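Local atomic coordinates of N-acetylmuramoyl-L-alanine amidase (Clostridium intestinale URNW, PDB entry 6SRT), a protein that probably cleaves the amide bond between N-acetylmuramic acid and L-alanine in bacterial peptidoglycan, as a zinc-dependent endolysin. Residues G70-T82 and F104-T118. Sequence-based numbering, arbitrary orientation.
With PO4 (phosphate ion), chain E.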
loop_
_atom_site.group_PDB
_atom_site.type_symbol
_atom_site.label_atom_id
_atom_site.label_comp_id
_atom_site.label_asym_id
_atom_site.label_seq_id
_atom_site.Cartn_x
_atom_site.Cartn_y
_atom_site.Cartn_z
ATOM N N GLY A 70 11.095 0.441 -9.381
ATOM C CA GLY A 70 9.960 -0.379 -9.777
ATOM C C GLY A 70 8.813 0.004 -8.867
ATOM O O GLY A 70 8.859 1.067 -8.211
ATOM N N ILE A 71 7.792 -0.817 -8.883
ATOM C CA ILE A 71 6.563 -0.596 -8.092
ATOM C C ILE A 71 6.954 -0.055 -6.740
ATOM O O ILE A 71 7.736 -0.674 -5.977
ATOM C CB ILE A 71 5.712 -1.848 -8.050
ATOM C CG1 ILE A 71 4.410 -1.583 -7.236
ATOM C CG2 ILE A 71 6.461 -3.045 -7.558
ATOM C CD1 ILE A 71 3.325 -2.576 -7.506
ATOM N N GLY A 72 6.371 1.126 -6.395
ATOM C CA GLY A 72 6.764 1.834 -5.192
ATOM C C GLY A 72 6.016 1.429 -3.947
ATOM O O GLY A 72 6.439 1.802 -2.856
ATOM N N TYR A 73 4.880 0.749 -4.111
ATOM C CA TYR A 73 4.065 0.262 -2.993
ATOM C C TYR A 73 4.658 -1.071 -2.505
ATOM O O TYR A 73 5.154 -1.851 -3.314
ATOM C CB TYR A 73 2.622 -0.000 -3.475
ATOM C CG TYR A 73 2.012 1.156 -4.213
ATOM C CD1 TYR A 73 1.867 2.405 -3.672
ATOM C CD2 TYR A 73 1.594 0.950 -5.529
ATOM C CE1 TYR A 73 1.235 3.425 -4.376
ATOM C CE2 TYR A 73 0.965 1.940 -6.242
ATOM C CZ TYR A 73 0.850 3.202 -5.692
ATOM O OH TYR A 73 0.182 4.166 -6.402
ATOM N N HIS A 74 4.507 -1.329 -1.205
ATOM C CA HIS A 74 4.838 -2.648 -0.655
ATOM C C HIS A 74 3.764 -3.688 -0.981
ATOM O O HIS A 74 4.096 -4.884 -1.099
ATOM C CB HIS A 74 5.051 -2.545 0.830
ATOM C CG HIS A 74 6.221 -1.677 1.154
ATOM N ND1 HIS A 74 6.059 -0.325 1.369
ATOM C CD2 HIS A 74 7.540 -1.999 1.264
ATOM C CE1 HIS A 74 7.286 0.173 1.569
ATOM N NE2 HIS A 74 8.211 -0.822 1.524
ATOM N N PHE A 75 2.520 -3.247 -1.148
ATOM C CA PHE A 75 1.391 -4.153 -1.435
ATOM C C PHE A 75 0.418 -3.386 -2.341
ATOM O O PHE A 75 0.188 -2.182 -2.190
ATOM C CB PHE A 75 0.649 -4.547 -0.154
ATOM C CG PHE A 75 1.547 -5.270 0.809
ATOM C CD1 PHE A 75 1.794 -6.613 0.683
ATOM C CD2 PHE A 75 2.198 -4.534 1.838
ATOM C CE1 PHE A 75 2.659 -7.253 1.561
ATOM C CE2 PHE A 75 3.086 -5.149 2.684
ATOM C CZ PHE A 75 3.301 -6.507 2.540
ATOM N N TYR A 76 -0.256 -4.173 -3.187
ATOM C CA TYR A 76 -1.294 -3.684 -4.134
ATOM C C TYR A 76 -2.486 -4.640 -4.059
ATOM O O TYR A 76 -2.307 -5.847 -4.305
ATOM C CB TYR A 76 -0.686 -3.628 -5.544
ATOM C CG TYR A 76 -1.678 -3.351 -6.632
ATOM C CD1 TYR A 76 -2.624 -2.342 -6.512
ATOM C CD2 TYR A 76 -1.659 -4.053 -7.835
ATOM C CE1 TYR A 76 -3.549 -2.098 -7.521
ATOM C CE2 TYR A 76 -2.537 -3.805 -8.868
ATOM C CZ TYR A 76 -3.447 -2.782 -8.737
ATOM O OH TYR A 76 -4.358 -2.482 -9.709
ATOM N N ILE A 77 -3.627 -4.096 -3.723
ATOM C CA ILE A 77 -4.855 -4.872 -3.488
ATOM C C ILE A 77 -5.773 -4.602 -4.653
ATOM O O ILE A 77 -6.342 -3.468 -4.782
ATOM C CB ILE A 77 -5.494 -4.558 -2.138
ATOM C CG1 ILE A 77 -4.466 -4.680 -1.014
ATOM C CG2 ILE A 77 -6.670 -5.477 -1.956
ATOM C CD1 ILE A 77 -5.016 -4.395 0.323
ATOM N N ARG A 78 -6.054 -5.592 -5.478
ATOM C CA ARG A 78 -6.963 -5.467 -6.638
ATOM C C ARG A 78 -8.408 -5.596 -6.180
ATOM O O ARG A 78 -8.720 -5.954 -5.028
ATOM C CB ARG A 78 -6.537 -6.455 -7.719
ATOM C CG ARG A 78 -5.215 -6.032 -8.349
ATOM C CD ARG A 78 -5.050 -6.584 -9.755
ATOM N NE ARG A 78 -5.969 -5.925 -10.643
ATOM C CZ ARG A 78 -5.988 -6.054 -11.964
ATOM N NH1 ARG A 78 -5.238 -6.966 -12.553
ATOM N NH2 ARG A 78 -6.878 -5.384 -12.653
ATOM N N LYS A 79 -9.313 -5.268 -7.094
ATOM C CA LYS A 79 -10.755 -5.211 -6.778
ATOM C C LYS A 79 -11.282 -6.529 -6.252
ATOM O O LYS A 79 -12.199 -6.483 -5.397
ATOM C CB LYS A 79 -11.549 -4.725 -8.001
ATOM C CG LYS A 79 -11.433 -3.182 -8.177
ATOM C CD LYS A 79 -12.405 -2.669 -9.074
ATOM C CE LYS A 79 -12.386 -1.232 -9.434
ATOM N NZ LYS A 79 -12.012 -0.221 -8.457
ATOM N N ASP A 80 -10.743 -7.637 -6.693
ATOM C CA ASP A 80 -11.202 -8.943 -6.166
ATOM C C ASP A 80 -10.616 -9.293 -4.811
ATOM O O ASP A 80 -10.885 -10.385 -4.339
ATOM C CB ASP A 80 -10.994 -10.023 -7.232
ATOM C CG ASP A 80 -9.542 -10.336 -7.498
ATOM O OD1 ASP A 80 -8.663 -9.755 -6.817
ATOM O OD2 ASP A 80 -9.339 -11.282 -8.284
ATOM N N GLY A 81 -9.825 -8.427 -4.213
ATOM C CA GLY A 81 -9.212 -8.637 -2.898
ATOM C C GLY A 81 -7.830 -9.253 -2.990
ATOM O O GLY A 81 -7.189 -9.373 -1.942
ATOM N N THR A 82 -7.350 -9.611 -4.170
ATOM C CA THR A 82 -6.013 -10.233 -4.259
ATOM C C THR A 82 -4.964 -9.229 -3.809
ATOM O O THR A 82 -4.961 -8.093 -4.290
ATOM C CB THR A 82 -5.710 -10.710 -5.683
ATOM O OG1 THR A 82 -6.756 -11.625 -6.095
ATOM C CG2 THR A 82 -4.370 -11.434 -5.700
ATOM N N PHE A 104 5.248 1.721 5.345
ATOM C CA PHE A 104 4.645 0.827 4.332
ATOM C C PHE A 104 3.644 1.556 3.492
ATOM O O PHE A 104 2.915 2.431 3.976
ATOM C CB PHE A 104 3.932 -0.335 5.020
ATOM C CG PHE A 104 4.850 -1.362 5.615
ATOM C CD1 PHE A 104 5.594 -2.180 4.764
ATOM C CD2 PHE A 104 4.901 -1.547 6.994
ATOM C CE1 PHE A 104 6.471 -3.113 5.299
ATOM C CE2 PHE A 104 5.757 -2.526 7.500
ATOM C CZ PHE A 104 6.533 -3.285 6.665
ATOM N N GLY A 105 3.657 1.235 2.222
ATOM C CA GLY A 105 2.671 1.796 1.278
ATOM C C GLY A 105 1.769 0.706 0.761
ATOM O O GLY A 105 2.219 -0.302 0.183
ATOM N N ILE A 106 0.444 0.847 0.969
ATOM C CA ILE A 106 -0.592 -0.112 0.533
ATOM C C ILE A 106 -1.485 0.598 -0.438
ATOM O O ILE A 106 -2.172 1.544 -0.043
ATOM C CB ILE A 106 -1.393 -0.651 1.707
ATOM C CG1 ILE A 106 -0.513 -1.338 2.773
ATOM C CG2 ILE A 106 -2.472 -1.607 1.185
ATOM C CD1 ILE A 106 -1.247 -1.747 4.010
ATOM N N ALA A 107 -1.478 0.165 -1.685
ATOM C CA ALA A 107 -2.329 0.725 -2.721
ATOM C C ALA A 107 -3.508 -0.189 -2.961
ATOM O O ALA A 107 -3.346 -1.406 -3.008
ATOM C CB ALA A 107 -1.580 0.910 -3.999
ATOM N N SER A 108 -4.653 0.409 -3.232
ATOM C CA SER A 108 -5.911 -0.248 -3.631
ATOM C C SER A 108 -6.280 0.201 -5.011
ATOM O O SER A 108 -6.263 1.395 -5.315
ATOM C CB SER A 108 -7.000 0.029 -2.633
ATOM O OG SER A 108 -6.728 -0.506 -1.340
ATOM N N GLU A 109 -6.648 -0.748 -5.856
ATOM C CA GLU A 109 -7.052 -0.487 -7.232
ATOM C C GLU A 109 -8.349 0.304 -7.279
ATOM O O GLU A 109 -9.413 -0.230 -6.865
ATOM C CB GLU A 109 -7.281 -1.813 -7.945
ATOM C CG GLU A 109 -7.675 -1.709 -9.414
ATOM C CD GLU A 109 -7.943 -3.015 -10.104
ATOM O OE1 GLU A 109 -7.965 -4.074 -9.456
ATOM O OE2 GLU A 109 -8.024 -2.979 -11.337
ATOM N N GLY A 110 -8.334 1.507 -7.847
ATOM C CA GLY A 110 -9.538 2.335 -7.972
ATOM C C GLY A 110 -9.219 3.790 -7.870
ATOM O O GLY A 110 -8.107 4.201 -7.526
ATOM N N ASN A 111 -10.243 4.568 -8.220
ATOM C CA ASN A 111 -10.239 6.023 -8.024
ATOM C C ASN A 111 -11.341 6.287 -6.996
ATOM O O ASN A 111 -12.527 6.382 -7.374
ATOM C CB ASN A 111 -10.558 6.769 -9.319
ATOM C CG ASN A 111 -10.668 8.239 -9.088
ATOM O OD1 ASN A 111 -10.550 8.722 -7.952
ATOM N ND2 ASN A 111 -11.022 8.975 -10.124
ATOM N N PHE A 112 -10.953 6.420 -5.729
ATOM C CA PHE A 112 -11.986 6.529 -4.677
ATOM C C PHE A 112 -12.550 7.932 -4.539
ATOM O O PHE A 112 -13.371 8.120 -3.641
ATOM C CB PHE A 112 -11.567 5.838 -3.377
ATOM C CG PHE A 112 -11.193 4.409 -3.659
ATOM C CD1 PHE A 112 -12.101 3.467 -4.092
ATOM C CD2 PHE A 112 -9.881 4.013 -3.541
ATOM C CE1 PHE A 112 -11.735 2.196 -4.460
ATOM C CE2 PHE A 112 -9.469 2.749 -3.887
ATOM C CZ PHE A 112 -10.398 1.852 -4.324
ATOM N N ASN A 113 -12.224 8.851 -5.451
ATOM C CA ASN A 113 -13.086 10.042 -5.612
ATOM C C ASN A 113 -14.400 9.701 -6.284
ATOM O O ASN A 113 -15.296 10.491 -6.127
ATOM C CB ASN A 113 -12.363 11.062 -6.474
ATOM C CG ASN A 113 -11.272 11.764 -5.729
ATOM O OD1 ASN A 113 -11.222 11.841 -4.501
ATOM N ND2 ASN A 113 -10.375 12.370 -6.480
ATOM N N GLU A 114 -14.522 8.542 -6.917
ATOM C CA GLU A 114 -15.659 8.183 -7.808
ATOM C C GLU A 114 -16.206 6.774 -7.596
ATOM O O GLU A 114 -17.228 6.409 -8.273
ATOM C CB GLU A 114 -15.227 8.214 -9.276
ATOM C CG GLU A 114 -15.025 9.612 -9.805
ATOM C CD GLU A 114 -14.954 9.688 -11.322
ATOM O OE1 GLU A 114 -15.314 8.655 -11.945
ATOM O OE2 GLU A 114 -14.497 10.764 -11.852
ATOM N N GLU A 115 -15.505 6.021 -6.764
ATOM C CA GLU A 115 -15.703 4.571 -6.543
ATOM C C GLU A 115 -15.684 4.374 -5.024
ATOM O O GLU A 115 -15.147 5.245 -4.325
ATOM C CB GLU A 115 -14.594 3.739 -7.208
ATOM C CG GLU A 115 -14.504 3.807 -8.751
ATOM C CD GLU A 115 -13.553 2.675 -9.164
ATOM O OE1 GLU A 115 -14.031 1.641 -9.598
ATOM O OE2 GLU A 115 -12.328 2.750 -8.945
ATOM N N TYR A 116 -16.171 3.216 -4.574
ATOM C CA TYR A 116 -15.946 2.738 -3.218
ATOM C C TYR A 116 -15.107 1.493 -3.290
ATOM O O TYR A 116 -15.128 0.750 -4.279
ATOM C CB TYR A 116 -17.265 2.414 -2.540
ATOM C CG TYR A 116 -18.137 3.630 -2.332
ATOM C CD1 TYR A 116 -18.061 4.379 -1.188
ATOM C CD2 TYR A 116 -18.970 4.096 -3.336
ATOM C CE1 TYR A 116 -18.801 5.539 -1.028
ATOM C CE2 TYR A 116 -19.768 5.219 -3.174
ATOM C CZ TYR A 116 -19.621 6.008 -2.038
ATOM O OH TYR A 116 -20.413 7.130 -1.848
ATOM N N VAL A 117 -14.333 1.219 -2.230
ATOM C CA VAL A 117 -13.584 -0.049 -2.129
ATOM C C VAL A 117 -14.607 -1.169 -2.165
ATOM O O VAL A 117 -15.722 -1.048 -1.591
ATOM C CB VAL A 117 -12.715 -0.109 -0.900
ATOM C CG1 VAL A 117 -11.691 0.992 -0.863
ATOM C CG2 VAL A 117 -13.518 -0.415 0.349
ATOM N N THR A 118 -14.213 -2.251 -2.782
ATOM C CA THR A 118 -15.072 -3.441 -2.810
ATOM C C THR A 118 -15.030 -4.111 -1.441
ATOM O O THR A 118 -14.101 -3.903 -0.637
ATOM C CB THR A 118 -14.612 -4.437 -3.862
ATOM O OG1 THR A 118 -13.350 -4.955 -3.497
ATOM C CG2 THR A 118 -14.691 -3.866 -5.256
HETATM P P PO4 E . -0.483 7.613 -5.948
HETATM O O1 PO4 E . -0.498 8.668 -4.927
HETATM O O2 PO4 E . 0.464 7.915 -7.096
HETATM O O3 PO4 E . -1.955 7.459 -6.571
HETATM O O4 PO4 E . -0.057 6.432 -5.175
HETATM O O HOH W 1 -9.713 -5.291 -11.125
HETATM O O HOH W 2 -13.094 -0.652 -5.887
#
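The Tyr73 ring lies flat over the methyl of Ala107, whose CB sits 3.4 Å from the ring centroid, almost on the normal: a CH-pi contact. The phenol reaches on toward the zinc site, its side chain about 4 Å from that of His47, a zinc ligand, and its OH is hydrogen-bonded to O4 of a phosphate ion, probably from the crystallisation liquor. At the start of the pairing, Phe104 turns its edge to the face of His74 in a T-shaped stack, planes at 82°. His74 ND1 accepts from Gly105 N (3.0 Å), while its NE2 is bonded to Ala91 O, so both ring nitrogens are held. Strands 75-77 and 104-108 then run parallel, with Ala107 bonded through N to Phe75 O and through O to Ile77 N.

Beyond the strands, Glu109 stretches out with CG anti to its backbone N (chi1 -178°), bringing its carboxylate to Arg78. They form a side-on salt bridge, Arg78 NE to OE1 and NH2 to OE2, both 3.0 Å, and Lys79 N reaches OE1 from the other face of the carboxylate plane than Arg78 NE. Lys79 NZ donates to Glu109 O and, in one of two Glu115 conformers, forms a salt bridge with its carboxylate; Thr118 OG1 donates to Lys79 O (2.7 Å). The parallel pair lies inside the mixed sheet of the PGRP-like Amidase_2 fold: Phe75, Ile77 and Ser108 pack on helix 119-136, Tyr73 and Tyr76 on helix 56-65, and strand 43-48 flanks Ile106 and Ala107.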